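Local atomic coordinates of neurotoxin (Clostridium botulinum, PDB entry 2QN0), a protein that acts as a zinc-dependent protease, the light chain of botulinum neurotoxin type C1, and probably cleaves neuronal SNARE proteins. Residues Asp246-Ser251 with Asn262-Tyr267; Val252-Phe257 with Leu376-Thr381. One frame throughout, in Å; residues are numbered along the deposited sequence.

Interaction 1 of 2, residues Asp246-Ser251 with Asn262-Tyr267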
loop_
_atom_site.group_PDB
_atom_site.type_symbol
_atom_site.label_atom_id
_atom_site.label_comp_id
_atom_site.label_asym_id
_atom_site.label_seq_id
_atom_site.Cartn_x
_atom_site.Cartn_y
_atom_site.Cartn_z
ATOM N N ASP A 246 -2.539 -2.333 -17.910
ATOM C CA ASP A 246 -2.275 -2.233 -19.345
ATOM C C ASP A 246 -2.401 -0.798 -19.853
ATOM O O ASP A 246 -2.146 -0.522 -21.026
ATOM C CB ASP A 246 -3.220 -3.148 -20.134
ATOM C CG ASP A 246 -4.681 -2.897 -19.816
ATOM O OD1 ASP A 246 -5.125 -1.736 -19.915
ATOM O OD2 ASP A 246 -5.388 -3.867 -19.471
ATOM N N GLN A 247 -2.805 0.110 -18.970
ATOM C CA GLN A 247 -2.940 1.525 -19.319
ATOM C C GLN A 247 -1.603 2.173 -18.982
ATOM O O GLN A 247 -1.297 2.414 -17.819
ATOM C CB GLN A 247 -4.068 2.159 -18.505
ATOM C CG GLN A 247 -5.428 1.558 -18.806
ATOM C CD GLN A 247 -5.794 1.683 -20.274
ATOM O OE1 GLN A 247 -5.858 2.785 -20.813
ATOM N NE2 GLN A 247 -6.032 0.554 -20.925
ATOM N N THR A 248 -0.810 2.466 -20.006
ATOM C CA THR A 248 0.524 3.014 -19.792
ATOM C C THR A 248 0.941 4.064 -20.812
ATOM O O THR A 248 0.269 4.272 -21.820
ATOM C CB THR A 248 1.566 1.892 -19.899
ATOM O OG1 THR A 248 1.530 1.357 -21.231
ATOM C CG2 THR A 248 1.258 0.766 -18.927
ATOM N N ILE A 249 2.064 4.718 -20.529
ATOM C CA ILE A 249 2.654 5.692 -21.436
ATOM C C ILE A 249 4.129 5.295 -21.539
ATOM O O ILE A 249 4.816 5.153 -20.526
ATOM C CB ILE A 249 2.505 7.151 -20.928
ATOM C CG1 ILE A 249 3.230 8.101 -21.886
ATOM C CG2 ILE A 249 3.035 7.288 -19.502
ATOM C CD1 ILE A 249 3.032 9.567 -21.560
ATOM N N SER A 250 4.608 5.077 -22.761
ATOM C CA SER A 250 5.996 4.666 -22.963
ATOM C C SER A 250 6.964 5.772 -22.579
ATOM O O SER A 250 6.921 6.875 -23.129
ATOM C CB SER A 250 6.211 4.236 -24.418
ATOM O OG SER A 250 5.501 3.039 -24.678
ATOM N N SER A 251 7.846 5.461 -21.631
ATOM C CA SER A 251 8.802 6.434 -21.118
ATOM C C SER A 251 10.198 5.836 -20.965
ATOM O O SER A 251 10.459 4.714 -21.389
ATOM C CB SER A 251 8.336 6.930 -19.744
ATOM O OG SER A 251 6.942 7.191 -19.727
ATOM N N ASN A 262 13.949 2.335 -21.870
ATOM C CA ASN A 262 12.503 2.489 -21.977
ATOM C C ASN A 262 11.688 1.647 -20.992
ATOM O O ASN A 262 12.053 0.523 -20.653
ATOM C CB ASN A 262 12.057 2.189 -23.411
ATOM C CG ASN A 262 12.495 0.821 -23.879
ATOM O OD1 ASN A 262 12.070 -0.198 -23.337
ATOM N ND2 ASN A 262 13.353 0.790 -24.893
ATOM N N VAL A 263 10.574 2.211 -20.542
ATOM C CA VAL A 263 9.693 1.539 -19.600
ATOM C C VAL A 263 8.250 1.953 -19.867
ATOM O O VAL A 263 7.995 3.050 -20.365
ATOM C CB VAL A 263 10.050 1.918 -18.142
ATOM C CG1 VAL A 263 9.932 3.425 -17.954
ATOM C CG2 VAL A 263 9.131 1.196 -17.172
ATOM N N LYS A 264 7.311 1.071 -19.549
ATOM C CA LYS A 264 5.897 1.380 -19.733
ATOM C C LYS A 264 5.354 1.888 -18.406
ATOM O O LYS A 264 5.020 1.098 -17.520
ATOM C CB LYS A 264 5.124 0.135 -20.173
ATOM C CG LYS A 264 5.476 -0.343 -21.576
ATOM C CD LYS A 264 4.597 -1.507 -21.999
ATOM C CE LYS A 264 4.916 -1.934 -23.425
ATOM N NZ LYS A 264 4.054 -3.061 -23.881
ATOM N N LEU A 265 5.280 3.209 -18.274
ATOM C CA LEU A 265 4.792 3.840 -17.051
ATOM C C LEU A 265 3.284 3.668 -16.904
ATOM O O LEU A 265 2.501 4.203 -17.694
ATOM C CB LEU A 265 5.152 5.330 -17.053
ATOM C CG LEU A 265 4.714 6.156 -15.837
ATOM C CD1 LEU A 265 5.307 5.554 -14.565
ATOM C CD2 LEU A 265 5.161 7.597 -16.008
ATOM N N GLU A 266 2.879 2.917 -15.886
ATOM C CA GLU A 266 1.462 2.671 -15.643
ATOM C C GLU A 266 0.748 3.906 -15.118
ATOM O O GLU A 266 1.301 4.668 -14.320
ATOM C CB GLU A 266 1.287 1.530 -14.641
ATOM C CG GLU A 266 1.993 0.247 -15.023
ATOM C CD GLU A 266 1.761 -0.851 -14.009
ATOM O OE1 GLU A 266 1.713 -0.539 -12.802
ATOM O OE2 GLU A 266 1.635 -2.025 -14.413
ATOM N N TYR A 267 -0.487 4.105 -15.568
ATOM C CA TYR A 267 -1.262 5.245 -15.115
ATOM C C TYR A 267 -1.521 5.114 -13.613
ATOM O O TYR A 267 -1.696 6.110 -12.918
ATOM C CB TYR A 267 -2.577 5.333 -15.896
ATOM C CG TYR A 267 -2.385 5.774 -17.342
ATOM C CD1 TYR A 267 -1.116 6.085 -17.835
ATOM C CD2 TYR A 267 -3.474 5.906 -18.203
ATOM C CE1 TYR A 267 -0.936 6.520 -19.151
ATOM C CE2 TYR A 267 -3.303 6.338 -19.525
ATOM C CZ TYR A 267 -2.033 6.645 -19.986
ATOM O OH TYR A 267 -1.859 7.093 -21.277
#
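Ser-251 and Val-263 pair through two backbone hydrogen bonds. Ser-251 N reaches Val-263 O at 2.7 Å, nearly straight on to the carbonyl. Val-263 N returns to Ser-251 O at 2.6 Å, but from above that carbonyl plane. The next hydrogen-bonded pair is Ile-249 with Leu-265. Ile-249 N gives to Leu-265 O at 2.9 Å, and Leu-265 N gives to Ile-249 O at 3.0 Å. A fifth bond, Tyr-267 N to Gln-247 O at 2.9 Å, satisfies the first amide of helix 267-273, just after the N-cap residue Glu-266. Some carbonyls also receive a CA-H contact: Gln-247 O from Glu-266, Leu-265 O from Thr-248 and Ser-251 O from Asn-262. The Tyr-267 ring, its CG beside the backbone N (chi1 -72°), lays one face over Gln-247 C and Thr-248 N. Ile-249 CB sits in plane at the ring edge, 3.9 Å from Tyr-267 CE1. Ile-249 CG2 packs on Leu-265 CB at 3.8 Å, and the two side chains run next to each other in the same direction. Within 246-251, Gln-247 NE2 gives to Asp-246 OD1. This pairing is typical of a two-stranded antiparallel beta hairpin, here running straight into a helix that carries the zinc ligand Glu-269.

Interaction 2 of 2, residues Val252-Phe257 with Leu376-Thr381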
loop_
_atom_site.group_PDB
_atom_site.type_symbol
_atom_site.label_atom_id
_atom_site.label_comp_id
_atom_site.label_asym_id
_atom_site.label_seq_id
_atom_site.Cartn_x
_atom_site.Cartn_y
_atom_site.Cartn_z
ATOM N N VAL A 252 11.082 6.606 -20.339
ATOM C CA VAL A 252 12.450 6.166 -20.099
ATOM C C VAL A 252 12.909 6.612 -18.717
ATOM O O VAL A 252 12.356 7.535 -18.126
ATOM C CB VAL A 252 13.438 6.758 -21.133
ATOM C CG1 VAL A 252 13.060 6.306 -22.544
ATOM C CG2 VAL A 252 13.451 8.274 -21.032
ATOM N N THR A 253 13.930 5.937 -18.207
ATOM C CA THR A 253 14.500 6.270 -16.912
ATOM C C THR A 253 15.824 5.521 -16.846
ATOM O O THR A 253 16.156 4.763 -17.759
ATOM C CB THR A 253 13.576 5.832 -15.746
ATOM O OG1 THR A 253 14.076 6.370 -14.513
ATOM C CG2 THR A 253 13.508 4.314 -15.647
ATOM N N SER A 254 16.588 5.736 -15.785
ATOM C CA SER A 254 17.863 5.051 -15.653
ATOM C C SER A 254 18.003 4.492 -14.245
ATOM O O SER A 254 17.875 5.224 -13.260
ATOM C CB SER A 254 19.008 6.010 -15.987
ATOM O OG SER A 254 18.914 7.205 -15.238
ATOM N N ASN A 255 18.247 3.185 -14.165
ATOM C CA ASN A 255 18.383 2.491 -12.889
ATOM C C ASN A 255 19.664 2.836 -12.147
ATOM O O ASN A 255 20.357 3.795 -12.487
ATOM C CB ASN A 255 18.307 0.974 -13.096
ATOM C CG ASN A 255 19.418 0.451 -13.978
ATOM O OD1 ASN A 255 20.588 0.723 -13.738
ATOM N ND2 ASN A 255 19.056 -0.311 -15.003
ATOM N N ILE A 256 19.969 2.034 -11.130
ATOM C CA ILE A 256 21.150 2.231 -10.297
ATOM C C ILE A 256 22.466 1.904 -11.007
ATOM O O ILE A 256 23.545 2.189 -10.485
ATOM C CB ILE A 256 21.056 1.382 -9.004
ATOM C CG1 ILE A 256 21.068 -0.109 -9.347
ATOM C CG2 ILE A 256 19.772 1.714 -8.262
ATOM C CD1 ILE A 256 21.006 -1.021 -8.131
ATOM N N PHE A 257 22.370 1.307 -12.193
ATOM C CA PHE A 257 23.544 0.943 -12.981
ATOM C C PHE A 257 23.406 1.364 -14.446
ATOM O O PHE A 257 24.083 2.287 -14.900
ATOM C CB PHE A 257 23.781 -0.570 -12.919
ATOM C CG PHE A 257 24.077 -1.086 -11.539
ATOM C CD1 PHE A 257 25.130 -0.564 -10.796
ATOM C CD2 PHE A 257 23.313 -2.111 -10.990
ATOM C CE1 PHE A 257 25.420 -1.055 -9.523
ATOM C CE2 PHE A 257 23.593 -2.609 -9.720
ATOM C CZ PHE A 257 24.649 -2.080 -8.985
ATOM N N LEU A 376 9.778 8.720 -12.092
ATOM C CA LEU A 376 10.881 8.128 -12.844
ATOM C C LEU A 376 12.224 8.838 -12.669
ATOM O O LEU A 376 13.064 8.810 -13.570
ATOM C CB LEU A 376 10.526 8.056 -14.335
ATOM C CG LEU A 376 9.330 7.161 -14.681
ATOM C CD1 LEU A 376 9.099 7.183 -16.192
ATOM C CD2 LEU A 376 9.587 5.739 -14.191
ATOM N N SER A 377 12.424 9.482 -11.522
ATOM C CA SER A 377 13.696 10.155 -11.255
ATOM C C SER A 377 14.787 9.100 -11.343
ATOM O O SER A 377 14.573 7.951 -10.954
ATOM C CB SER A 377 13.720 10.758 -9.842
ATOM O OG SER A 377 13.042 12.004 -9.769
ATOM N N ASN A 378 15.952 9.473 -11.861
ATOM C CA ASN A 378 17.046 8.515 -11.938
ATOM C C ASN A 378 17.388 8.143 -10.501
ATOM O O ASN A 378 17.247 8.964 -9.597
ATOM C CB ASN A 378 18.264 9.134 -12.616
ATOM C CG ASN A 378 17.985 9.546 -14.041
ATOM O OD1 ASN A 378 17.155 8.943 -14.719
ATOM N ND2 ASN A 378 18.689 10.569 -14.510
ATOM N N VAL A 379 17.824 6.910 -10.285
ATOM C CA VAL A 379 18.163 6.477 -8.939
ATOM C C VAL A 379 19.614 6.038 -8.833
ATOM O O VAL A 379 20.270 5.755 -9.835
ATOM C CB VAL A 379 17.240 5.332 -8.467
ATOM C CG1 VAL A 379 15.791 5.815 -8.457
ATOM C CG2 VAL A 379 17.389 4.123 -9.376
ATOM N N TYR A 380 20.111 5.995 -7.605
ATOM C CA TYR A 380 21.489 5.602 -7.350
ATOM C C TYR A 380 21.490 4.394 -6.429
ATOM O O TYR A 380 20.497 3.674 -6.353
ATOM C CB TYR A 380 22.239 6.772 -6.717
ATOM C CG TYR A 380 22.241 8.003 -7.590
ATOM C CD1 TYR A 380 23.094 8.102 -8.688
ATOM C CD2 TYR A 380 21.361 9.056 -7.342
ATOM C CE1 TYR A 380 23.072 9.222 -9.518
ATOM C CE2 TYR A 380 21.329 10.177 -8.166
ATOM C CZ TYR A 380 22.186 10.256 -9.250
ATOM O OH TYR A 380 22.157 11.368 -10.060
ATOM N N THR A 381 22.595 4.157 -5.730
ATOM C CA THR A 381 22.647 3.005 -4.841
ATOM C C THR A 381 21.713 3.224 -3.657
ATOM O O THR A 381 21.746 4.273 -3.020
ATOM C CB THR A 381 24.073 2.757 -4.309
ATOM O OG1 THR A 381 24.980 2.650 -5.412
ATOM C CG2 THR A 381 24.120 1.462 -3.510
HETATM O O HOH W 1 14.388 5.306 -12.150
#
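Thr-253 OG1 is held by two hydrogen bonds. Thr-253 OG1 gives its proton to Leu-376 O at 2.8 Å, from well above the carbonyl plane. OG1 stands anti to the backbone N (chi1 -171°), on the side of Leu-376 O. Thr-253 OG1 also accepts from a water O at 2.6 Å. The same water donates to Ser-377 O at 2.9 Å and so bridges the hydroxyl to a second carbonyl of 376-381. Further along, Val-379 N makes a weak bond to Ser-254 O at 3.4 Å. Ser-254 OG lies beside the amide of Asn-378, but it is modelled too close there for its place to be sure. The apolar end of the contact is Ile-256 CG2 against Val-379 CG2 at 3.6 Å, with the side chains crossing obliquely. Ile-256 CG2 is modelled too close to Tyr-380 O, so its place is less sure. At the other end Leu-376 CD1 touches Val-252 O at 3.8 Å. The two segments run in roughly the same direction, 21° apart. Tyr-380 OH bonds outside them to Ser-203 OG, and Ile-256 N to Ser-69 OG. The contact thus joins the end of strand 248-253 to the loop between helix 360-366 and strand 383-384. Strand 261-266 lies alongside, with Tyr-261 against Thr-253.

How the interactions relate
The two contacts share strand 248-253, and their centres lie about 16 Å apart on the same side of the chain's centre. Along the chain their segments alternate: 246-251, 252-257, 262-267, then 376-381. Interaction 1 closes the hairpin locally, while interaction 2 brings in a loop more than a hundred residues further on. They meet directly, with Leu-376 CD1 at 3.6 Å from Ser-251 CB and 4.0 Å from Leu-265 CD2. Leu-376 therefore packs against both strands of the hairpin. The side chain of Glu-266 is about 7 Å from the zinc ion and that of Leu-376 about 10 Å. Interaction 2, with the Leu-376 packing, thus joins the paired strands to the late loop near the metal site of the protease.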